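Local atomic coordinates of ribokinase RBSK (PDB entry 3GO6), a protein that probably phosphorylates D-ribose at O-5, using ATP and a divalent cation such as magnesium, to give D-ribose 5-phosphate. Residues V25-N29 / N131-T135; D100-T104 / V137-A142; D145-L151 / V171-S177. The contacts are given in a common frame with arbitrary orientation. Residue numbers count along the deposited sequence, not the author numbering.

Contact 1: V25-N29 / N131-T135; sequences VGSVN and NAHLT. With RIB (alpha-D-ribofuranose), chain C.
The ribose pocket of this PfkB-family kinase is reached from the central sheet through residues 25-29, an extended run that leaves strand 21-25 and enters strand 29-35 of the four-stranded lid sheet. At its far end N29 takes the m rotamer and gives a hydrogen bond from ND2 to O2 of the bound ribofuranose at 3.0 Å; E152, which also binds the sugar, accepts from N29 and from S27 OG. Lying against this run is the segment 131-135, which carries the end of a 3-10 segment through N131 and A132 and then unwinds. CA atoms come closest at S27 and N131, 5.5 Å apart. N131 (chi1 m) points its carboxamide at the backbone and reads it as a neighbouring strand would: V28 N donates to N131 OD1 at 2.8 Å, and N131 ND2 donates to V28 O at 3.0 Å, so one side chain satisfies both backbone polar groups of V28 in the crossing between core and lid. A water donates to N131 OD1 (2.7 Å) and to G26 O (2.8 Å), which carries the bridge two residues back. G26 is fully extended, phi 180° and psi -159°. Further along the segment, L134 (t, p) turns toward the run, and its CD2 packs on V25 CG1 at 4.1 Å, while L134 O accepts a hydrogen bond from T157 OG1.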
loop_
_atom_site.group_PDB
_atom_site.type_symbol
_atom_site.label_atom_id
_atom_site.label_comp_id
_atom_site.label_asym_id
_atom_site.label_seq_id
_atom_site.Cartn_x
_atom_site.Cartn_y
_atom_site.Cartn_z
ATOM N N VAL A 25 -3.262 -22.610 -11.520
ATOM C CA VAL A 25 -2.081 -22.726 -10.666
ATOM C C VAL A 25 -1.435 -21.341 -10.687
ATOM O O VAL A 25 -0.969 -20.877 -11.733
ATOM C CB VAL A 25 -1.093 -23.831 -11.172
ATOM C CG1 VAL A 25 0.234 -23.806 -10.380
ATOM C CG2 VAL A 25 -1.724 -25.227 -11.065
ATOM N N GLY A 26 -1.446 -20.657 -9.550
ATOM C CA GLY A 26 -1.040 -19.251 -9.557
ATOM C C GLY A 26 -1.105 -18.585 -8.211
ATOM O O GLY A 26 -1.084 -19.263 -7.164
ATOM N N SER A 27 -1.179 -17.257 -8.234
ATOM C CA SER A 27 -0.944 -16.463 -7.048
ATOM C C SER A 27 -2.212 -15.929 -6.403
ATOM O O SER A 27 -3.247 -15.753 -7.054
ATOM C CB SER A 27 -0.055 -15.277 -7.414
ATOM O OG SER A 27 -0.659 -14.611 -8.500
ATOM N N VAL A 28 -2.109 -15.668 -5.108
ATOM C CA VAL A 28 -3.205 -15.086 -4.337
ATOM C C VAL A 28 -2.577 -14.050 -3.403
ATOM O O VAL A 28 -1.638 -14.353 -2.667
ATOM C CB VAL A 28 -4.067 -16.182 -3.591
ATOM C CG1 VAL A 28 -3.185 -17.114 -2.684
ATOM C CG2 VAL A 28 -5.253 -15.546 -2.812
ATOM N N ASN A 29 -3.084 -12.814 -3.465
ATOM C CA ASN A 29 -2.488 -11.671 -2.773
ATOM C C ASN A 29 -3.607 -10.920 -2.094
ATOM O O ASN A 29 -4.724 -10.915 -2.600
ATOM C CB ASN A 29 -1.864 -10.665 -3.780
ATOM C CG ASN A 29 -0.764 -11.265 -4.630
ATOM O OD1 ASN A 29 0.076 -12.008 -4.136
ATOM N ND2 ASN A 29 -0.769 -10.944 -5.936
ATOM N N ASN A 131 3.518 -16.775 -2.350
ATOM C CA ASN A 131 3.426 -17.197 -3.753
ATOM C C ASN A 131 4.775 -17.536 -4.379
ATOM O O ASN A 131 4.844 -18.411 -5.240
ATOM C CB ASN A 131 2.709 -16.146 -4.622
ATOM C CG ASN A 131 1.328 -15.835 -4.116
ATOM O OD1 ASN A 131 0.404 -16.665 -4.216
ATOM N ND2 ASN A 131 1.182 -14.657 -3.511
ATOM N N ALA A 132 5.830 -16.845 -3.946
ATOM C CA ALA A 132 7.192 -17.103 -4.427
ATOM C C ALA A 132 7.737 -18.459 -3.957
ATOM O O ALA A 132 8.756 -18.930 -4.456
ATOM C CB ALA A 132 8.147 -15.972 -3.979
ATOM N N HIS A 133 7.050 -19.087 -3.015
ATOM C CA HIS A 133 7.488 -20.376 -2.477
ATOM C C HIS A 133 6.554 -21.531 -2.810
ATOM O O HIS A 133 6.602 -22.562 -2.154
ATOM C CB HIS A 133 7.697 -20.274 -0.968
ATOM C CG HIS A 133 8.633 -19.173 -0.590
ATOM N ND1 HIS A 133 9.992 -19.239 -0.832
ATOM C CD2 HIS A 133 8.399 -17.950 -0.062
ATOM C CE1 HIS A 133 10.558 -18.113 -0.431
ATOM N NE2 HIS A 133 9.614 -17.311 0.032
ATOM N N LEU A 134 5.684 -21.338 -3.799
ATOM C CA LEU A 134 4.855 -22.427 -4.299
ATOM C C LEU A 134 5.694 -23.433 -5.101
ATOM O O LEU A 134 6.240 -23.093 -6.153
ATOM C CB LEU A 134 3.693 -21.904 -5.163
ATOM C CG LEU A 134 2.752 -22.997 -5.694
ATOM C CD1 LEU A 134 1.964 -23.648 -4.563
ATOM C CD2 LEU A 134 1.800 -22.475 -6.782
ATOM N N THR A 135 5.783 -24.663 -4.591
ATOM C CA THR A 135 6.463 -25.760 -5.280
ATOM C C THR A 135 5.392 -26.654 -5.914
ATOM O O THR A 135 4.228 -26.577 -5.535
ATOM C CB THR A 135 7.353 -26.614 -4.316
ATOM O OG1 THR A 135 6.549 -27.139 -3.257
ATOM C CG2 THR A 135 8.484 -25.789 -3.730
HETATM O O5 RIB C . -4.245 -8.357 -12.333
HETATM C C5 RIB C . -4.445 -7.690 -11.066
HETATM C C4 RIB C . -3.829 -8.550 -9.948
HETATM O O4 RIB C . -2.394 -8.503 -10.082
HETATM C C3 RIB C . -4.103 -8.017 -8.553
HETATM O O3 RIB C . -5.209 -8.663 -7.873
HETATM C C2 RIB C . -2.781 -8.180 -7.826
HETATM O O2 RIB C . -2.900 -9.044 -6.689
HETATM C C1 RIB C . -1.762 -8.699 -8.829
HETATM O O1 RIB C . -1.516 -10.103 -8.672
HETATM O O HOH W 1 0.693 -19.251 -4.994
#

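Contact 2: D100-T104 / V137-A142; sequences DRTVT and VPSAVA
R101 gives up more surface here than any other residue, and its long side chain runs along the segment 137-142 to reach backbone carbonyls. The two segments approach most closely at R101 and A140, with CA atoms 5.6 Å apart. R101 leaves its backbone with chi1 near -46° and is then extended, chi2 154° and chi3 -175°, which carries the guanidinium past A140 to A142. R101 NH1 donates to A140 O at 2.6 Å, a short bond whose acceptor position is less certain, and NH2 donates to A142 O at 3.0 Å; NH1 also makes a weak bond to A142 O at 3.1 Å. A140 O lies near the guanidinium plane, whereas S139 O sits over one face, with R101 CD 3.5 Å from it. These carbonyls gather round one cation because 137-142 is folded into two overlapping type I beta turns, V137 to A140 and S139 to A142, closed by A140 N to V137 O (3.0 Å) and A142 N to S139 O (3.1 Å). The double turn belongs to the connection from strand 122-127 to strand 146-149, and it meets the chain entering the short strand 103-104 beside edge strand 72-76 of the main sheet, well away from the ribose pocket and the metal site. V137, in the t rotamer, forms the apolar end: its CG1 lies 3.6 Å from R101 O, itself hydrogen-bonded to S76 OG, and its CG2 packs on V103 CG1 at 3.9 Å. V103 (chi1 m) also touches A78.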
loop_
_atom_site.group_PDB
_atom_site.type_symbol
_atom_site.label_atom_id
_atom_site.label_comp_id
_atom_site.label_asym_id
_atom_site.label_seq_id
_atom_site.Cartn_x
_atom_site.Cartn_y
_atom_site.Cartn_z
ATOM N N ASP A 100 -8.623 -27.650 -2.258
ATOM C CA ASP A 100 -7.981 -28.835 -1.688
ATOM C C ASP A 100 -6.545 -29.047 -2.148
ATOM O O ASP A 100 -5.802 -29.749 -1.487
ATOM C CB ASP A 100 -8.824 -30.091 -1.899
ATOM C CG ASP A 100 -10.229 -29.952 -1.308
ATOM O OD1 ASP A 100 -10.407 -29.266 -0.262
ATOM O OD2 ASP A 100 -11.168 -30.502 -1.915
ATOM N N ARG A 101 -6.146 -28.420 -3.256
ATOM C CA ARG A 101 -4.774 -28.547 -3.756
ATOM C C ARG A 101 -3.894 -27.331 -3.397
ATOM O O ARG A 101 -2.829 -27.122 -3.990
ATOM C CB ARG A 101 -4.766 -28.762 -5.275
ATOM C CG ARG A 101 -5.762 -29.804 -5.785
ATOM C CD ARG A 101 -6.147 -29.530 -7.237
ATOM N NE ARG A 101 -7.186 -30.463 -7.692
ATOM C CZ ARG A 101 -7.474 -30.741 -8.965
ATOM N NH1 ARG A 101 -6.806 -30.167 -9.962
ATOM N NH2 ARG A 101 -8.447 -31.616 -9.240
ATOM N N THR A 102 -4.333 -26.534 -2.433
ATOM C CA THR A 102 -3.545 -25.379 -1.999
ATOM C C THR A 102 -2.613 -25.793 -0.861
ATOM O O THR A 102 -2.764 -26.889 -0.279
ATOM C CB THR A 102 -4.435 -24.208 -1.571
ATOM O OG1 THR A 102 -5.242 -24.591 -0.455
ATOM C CG2 THR A 102 -5.356 -23.775 -2.725
ATOM N N VAL A 103 -1.641 -24.937 -0.558
ATOM C CA VAL A 103 -0.741 -25.182 0.555
ATOM C C VAL A 103 -0.642 -23.938 1.447
ATOM O O VAL A 103 -0.982 -22.822 1.025
ATOM C CB VAL A 103 0.679 -25.609 0.086
ATOM C CG1 VAL A 103 0.655 -26.955 -0.627
ATOM C CG2 VAL A 103 1.294 -24.552 -0.826
ATOM N N THR A 104 -0.203 -24.153 2.689
ATOM C CA THR A 104 0.187 -23.065 3.570
ATOM C C THR A 104 1.707 -23.081 3.651
ATOM O O THR A 104 2.315 -24.131 3.845
ATOM C CB THR A 104 -0.474 -23.204 4.941
ATOM O OG1 THR A 104 -1.882 -23.068 4.765
ATOM C CG2 THR A 104 -0.018 -22.090 5.908
ATOM N N VAL A 137 2.605 -28.993 -6.610
ATOM C CA VAL A 137 1.698 -29.831 -5.803
ATOM C C VAL A 137 1.306 -31.033 -6.682
ATOM O O VAL A 137 0.820 -30.845 -7.807
ATOM C CB VAL A 137 0.446 -29.023 -5.291
ATOM C CG1 VAL A 137 -0.548 -29.917 -4.537
ATOM C CG2 VAL A 137 0.868 -27.833 -4.397
ATOM N N PRO A 138 1.539 -32.271 -6.187
ATOM C CA PRO A 138 1.400 -33.479 -7.032
ATOM C C PRO A 138 0.143 -33.520 -7.925
ATOM O O PRO A 138 0.259 -33.571 -9.160
ATOM C CB PRO A 138 1.408 -34.643 -6.013
ATOM C CG PRO A 138 1.336 -33.974 -4.623
ATOM C CD PRO A 138 1.946 -32.615 -4.811
ATOM N N SER A 139 -1.036 -33.475 -7.311
ATOM C CA SER A 139 -2.286 -33.607 -8.062
ATOM C C SER A 139 -2.934 -32.247 -8.347
ATOM O O SER A 139 -4.156 -32.157 -8.527
ATOM C CB SER A 139 -3.260 -34.539 -7.319
ATOM O OG SER A 139 -3.672 -33.963 -6.084
ATOM N N ALA A 140 -2.103 -31.201 -8.390
ATOM C CA ALA A 140 -2.537 -29.842 -8.728
ATOM C C ALA A 140 -3.415 -29.808 -9.974
ATOM O O ALA A 140 -4.457 -29.155 -9.971
ATOM C CB ALA A 140 -1.328 -28.906 -8.904
ATOM N N VAL A 141 -3.007 -30.516 -11.026
ATOM C CA VAL A 141 -3.740 -30.492 -12.300
ATOM C C VAL A 141 -4.509 -31.784 -12.612
ATOM O O VAL A 141 -4.845 -32.053 -13.769
ATOM C CB VAL A 141 -2.814 -30.107 -13.476
ATOM C CG1 VAL A 141 -2.213 -28.717 -13.245
ATOM C CG2 VAL A 141 -1.706 -31.135 -13.648
ATOM N N ALA A 142 -4.801 -32.575 -11.576
ATOM C CA ALA A 142 -5.614 -33.783 -11.745
ATOM C C ALA A 142 -6.961 -33.426 -12.359
ATOM O O ALA A 142 -7.578 -32.415 -11.992
ATOM C CB ALA A 142 -5.811 -34.498 -10.404
#

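Contact 3: D145-L151 / V171-S177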
loop_
_atom_site.group_PDB
_atom_site.type_symbol
_atom_site.label_atom_id
_atom_site.label_comp_id
_atom_site.label_asym_id
_atom_site.label_seq_id
_atom_site.Cartn_x
_atom_site.Cartn_y
_atom_site.Cartn_z
ATOM N N ASP A 145 -9.578 -29.937 -17.783
ATOM C CA ASP A 145 -9.682 -29.723 -19.218
ATOM C C ASP A 145 -8.720 -28.606 -19.652
ATOM O O ASP A 145 -8.075 -28.698 -20.705
ATOM C CB ASP A 145 -11.132 -29.379 -19.553
ATOM C CG ASP A 145 -12.075 -30.531 -19.227
ATOM O OD1 ASP A 145 -11.692 -31.689 -19.499
ATOM O OD2 ASP A 145 -13.163 -30.286 -18.683
ATOM N N VAL A 146 -8.617 -27.570 -18.817
ATOM C CA VAL A 146 -7.703 -26.444 -19.078
ATOM C C VAL A 146 -6.883 -26.131 -17.821
ATOM O O VAL A 146 -7.450 -25.934 -16.743
ATOM C CB VAL A 146 -8.480 -25.166 -19.499
ATOM C CG1 VAL A 146 -7.517 -23.984 -19.765
ATOM C CG2 VAL A 146 -9.357 -25.420 -20.735
ATOM N N LEU A 147 -5.560 -26.117 -17.964
ATOM C CA LEU A 147 -4.684 -25.528 -16.950
ATOM C C LEU A 147 -4.470 -24.046 -17.281
ATOM O O LEU A 147 -4.097 -23.707 -18.395
ATOM C CB LEU A 147 -3.323 -26.238 -16.879
ATOM C CG LEU A 147 -2.205 -25.406 -16.211
ATOM C CD1 LEU A 147 -2.298 -25.396 -14.698
ATOM C CD2 LEU A 147 -0.836 -25.825 -16.658
ATOM N N LEU A 148 -4.735 -23.162 -16.323
ATOM C CA LEU A 148 -4.409 -21.759 -16.506
ATOM C C LEU A 148 -3.388 -21.336 -15.444
ATOM O O LEU A 148 -3.594 -21.551 -14.234
ATOM C CB LEU A 148 -5.696 -20.910 -16.465
ATOM C CG LEU A 148 -5.551 -19.388 -16.465
ATOM C CD1 LEU A 148 -4.856 -18.891 -17.734
ATOM C CD2 LEU A 148 -6.909 -18.715 -16.277
ATOM N N THR A 149 -2.286 -20.744 -15.890
ATOM C CA THR A 149 -1.220 -20.355 -14.978
ATOM C C THR A 149 -0.667 -18.969 -15.338
ATOM O O THR A 149 -0.918 -18.474 -16.439
ATOM C CB THR A 149 -0.111 -21.458 -14.921
ATOM O OG1 THR A 149 0.711 -21.263 -13.771
ATOM C CG2 THR A 149 0.746 -21.452 -16.170
ATOM N N GLN A 150 0.012 -18.323 -14.389
ATOM C CA GLN A 150 0.645 -17.008 -14.600
ATOM C C GLN A 150 1.988 -17.042 -13.896
ATOM O O GLN A 150 2.381 -18.084 -13.371
ATOM C CB GLN A 150 -0.190 -15.810 -14.069
ATOM C CG GLN A 150 -1.717 -16.030 -14.062
ATOM C CD GLN A 150 -2.157 -17.005 -12.951
ATOM O OE1 GLN A 150 -1.510 -17.091 -11.906
ATOM N NE2 GLN A 150 -3.247 -17.733 -13.183
ATOM N N LEU A 151 2.690 -15.910 -13.892
ATOM C CA LEU A 151 4.108 -15.924 -13.576
ATOM C C LEU A 151 4.514 -15.191 -12.295
ATOM O O LEU A 151 5.696 -14.844 -12.136
ATOM C CB LEU A 151 4.921 -15.433 -14.797
ATOM C CG LEU A 151 4.576 -16.019 -16.186
ATOM C CD1 LEU A 151 5.446 -15.405 -17.280
ATOM C CD2 LEU A 151 4.704 -17.539 -16.205
ATOM N N VAL A 171 -5.481 -28.518 -22.028
ATOM C CA VAL A 171 -4.960 -27.286 -22.609
ATOM C C VAL A 171 -3.977 -26.577 -21.650
ATOM O O VAL A 171 -4.300 -26.340 -20.487
ATOM C CB VAL A 171 -6.106 -26.319 -22.972
ATOM C CG1 VAL A 171 -5.548 -24.979 -23.503
ATOM C CG2 VAL A 171 -7.048 -26.966 -23.980
ATOM N N VAL A 172 -2.787 -26.242 -22.142
ATOM C CA VAL A 172 -1.851 -25.425 -21.377
ATOM C C VAL A 172 -2.048 -23.952 -21.766
ATOM O O VAL A 172 -1.734 -23.540 -22.879
ATOM C CB VAL A 172 -0.377 -25.856 -21.556
ATOM C CG1 VAL A 172 0.538 -24.914 -20.805
ATOM C CG2 VAL A 172 -0.174 -27.304 -21.068
ATOM N N MET A 173 -2.567 -23.169 -20.824
ATOM C CA MET A 173 -2.863 -21.759 -21.054
ATOM C C MET A 173 -2.081 -20.907 -20.057
ATOM O O MET A 173 -2.226 -21.073 -18.832
ATOM C CB MET A 173 -4.380 -21.538 -20.935
ATOM C CG MET A 173 -4.865 -20.099 -21.259
ATOM S SD MET A 173 -6.666 -19.901 -21.143
ATOM C CE MET A 173 -7.203 -20.764 -22.622
ATOM N N VAL A 174 -1.238 -20.016 -20.571
ATOM C CA VAL A 174 -0.348 -19.220 -19.746
ATOM C C VAL A 174 -0.662 -17.748 -19.922
ATOM O O VAL A 174 -0.693 -17.230 -21.046
ATOM C CB VAL A 174 1.158 -19.489 -20.079
ATOM C CG1 VAL A 174 2.099 -18.624 -19.213
ATOM C CG2 VAL A 174 1.480 -20.973 -19.913
ATOM N N ASN A 175 -0.940 -17.080 -18.807
ATOM C CA ASN A 175 -0.961 -15.622 -18.811
ATOM C C ASN A 175 0.461 -15.178 -18.561
ATOM O O ASN A 175 0.970 -15.307 -17.437
ATOM C CB ASN A 175 -1.931 -15.098 -17.743
ATOM C CG ASN A 175 -1.972 -13.594 -17.681
ATOM O OD1 ASN A 175 -1.723 -12.892 -18.687
ATOM N ND2 ASN A 175 -2.274 -13.079 -16.508
ATOM N N ALA A 176 1.125 -14.684 -19.612
ATOM C CA ALA A 176 2.552 -14.334 -19.534
ATOM C C ALA A 176 2.778 -13.002 -18.815
ATOM O O ALA A 176 3.272 -12.043 -19.403
ATOM C CB ALA A 176 3.175 -14.295 -20.960
ATOM N N SER A 177 2.427 -12.961 -17.528
ATOM C CA SER A 177 2.486 -11.744 -16.739
ATOM C C SER A 177 2.858 -12.151 -15.304
ATOM O O SER A 177 2.296 -13.115 -14.786
ATOM C CB SER A 177 1.114 -11.059 -16.778
ATOM O OG SER A 177 1.093 -9.830 -16.075
#
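L148 lays its CD1 against M173 CG at 3.7 Å, with V146 CG1 packed on M173 CB (4.1 Å) on the same face, where A255 of helix 246-257 covers both L148 and M173. Strands 146-149 and 171-175 are the two parallel strands of a beta-alpha-beta unit in the Rossmann-like core of the ribokinase fold; their short axes pass 4.8 Å apart at 18°. Helix 155-167 makes the crossover and covers the other face, with A161 on L147 and A158 on T149. In register, V146 pairs with V171 and T149 with V174. The hydrogen bonds zigzag as parallel strands require: D145 O takes V171 N, L147 N goes to V171 O, L147 O takes M173 N, T149 N goes to M173 O, and T149 O takes N175 N at 2.7 Å. Past the strands the pairing slips by one residue, where the inverse gamma turn centred on A176 lets S177 stand opposite L151. This end faces the active site: the nearest atoms of the N175 and D248 side chains are about 4 Å apart, D248 being the probable proton acceptor. L151 CD2 packs on V174 CG1, and L151 N donates to S177 O at 3.0 Å.

How the contacts relate
From the N terminus, strand 21-25 runs into 25-29, the first half of contact 1, whose partner 131-135 returns after the lid strands, core strand 72-76 and helices 58-68 and 83-94. Contact 2 opens inside that loop at 100-104 and closes beyond it at 137-142, so contacts 1 and 2 cross; they touch where L134 packs on V103 and V25 on A140 and V141. Contact 3 follows both in series, closing the short loop that holds helix 155-167. V25, the last residue of strand 21-25, ties contact 1 to contact 3: V25 N probably bonds L148 O and V25 O probably bonds T149 OG1. V141 of contact 2 packs on L147. The contacts thus tie the central sheet to the 137-142 turns and lid strand 29-35.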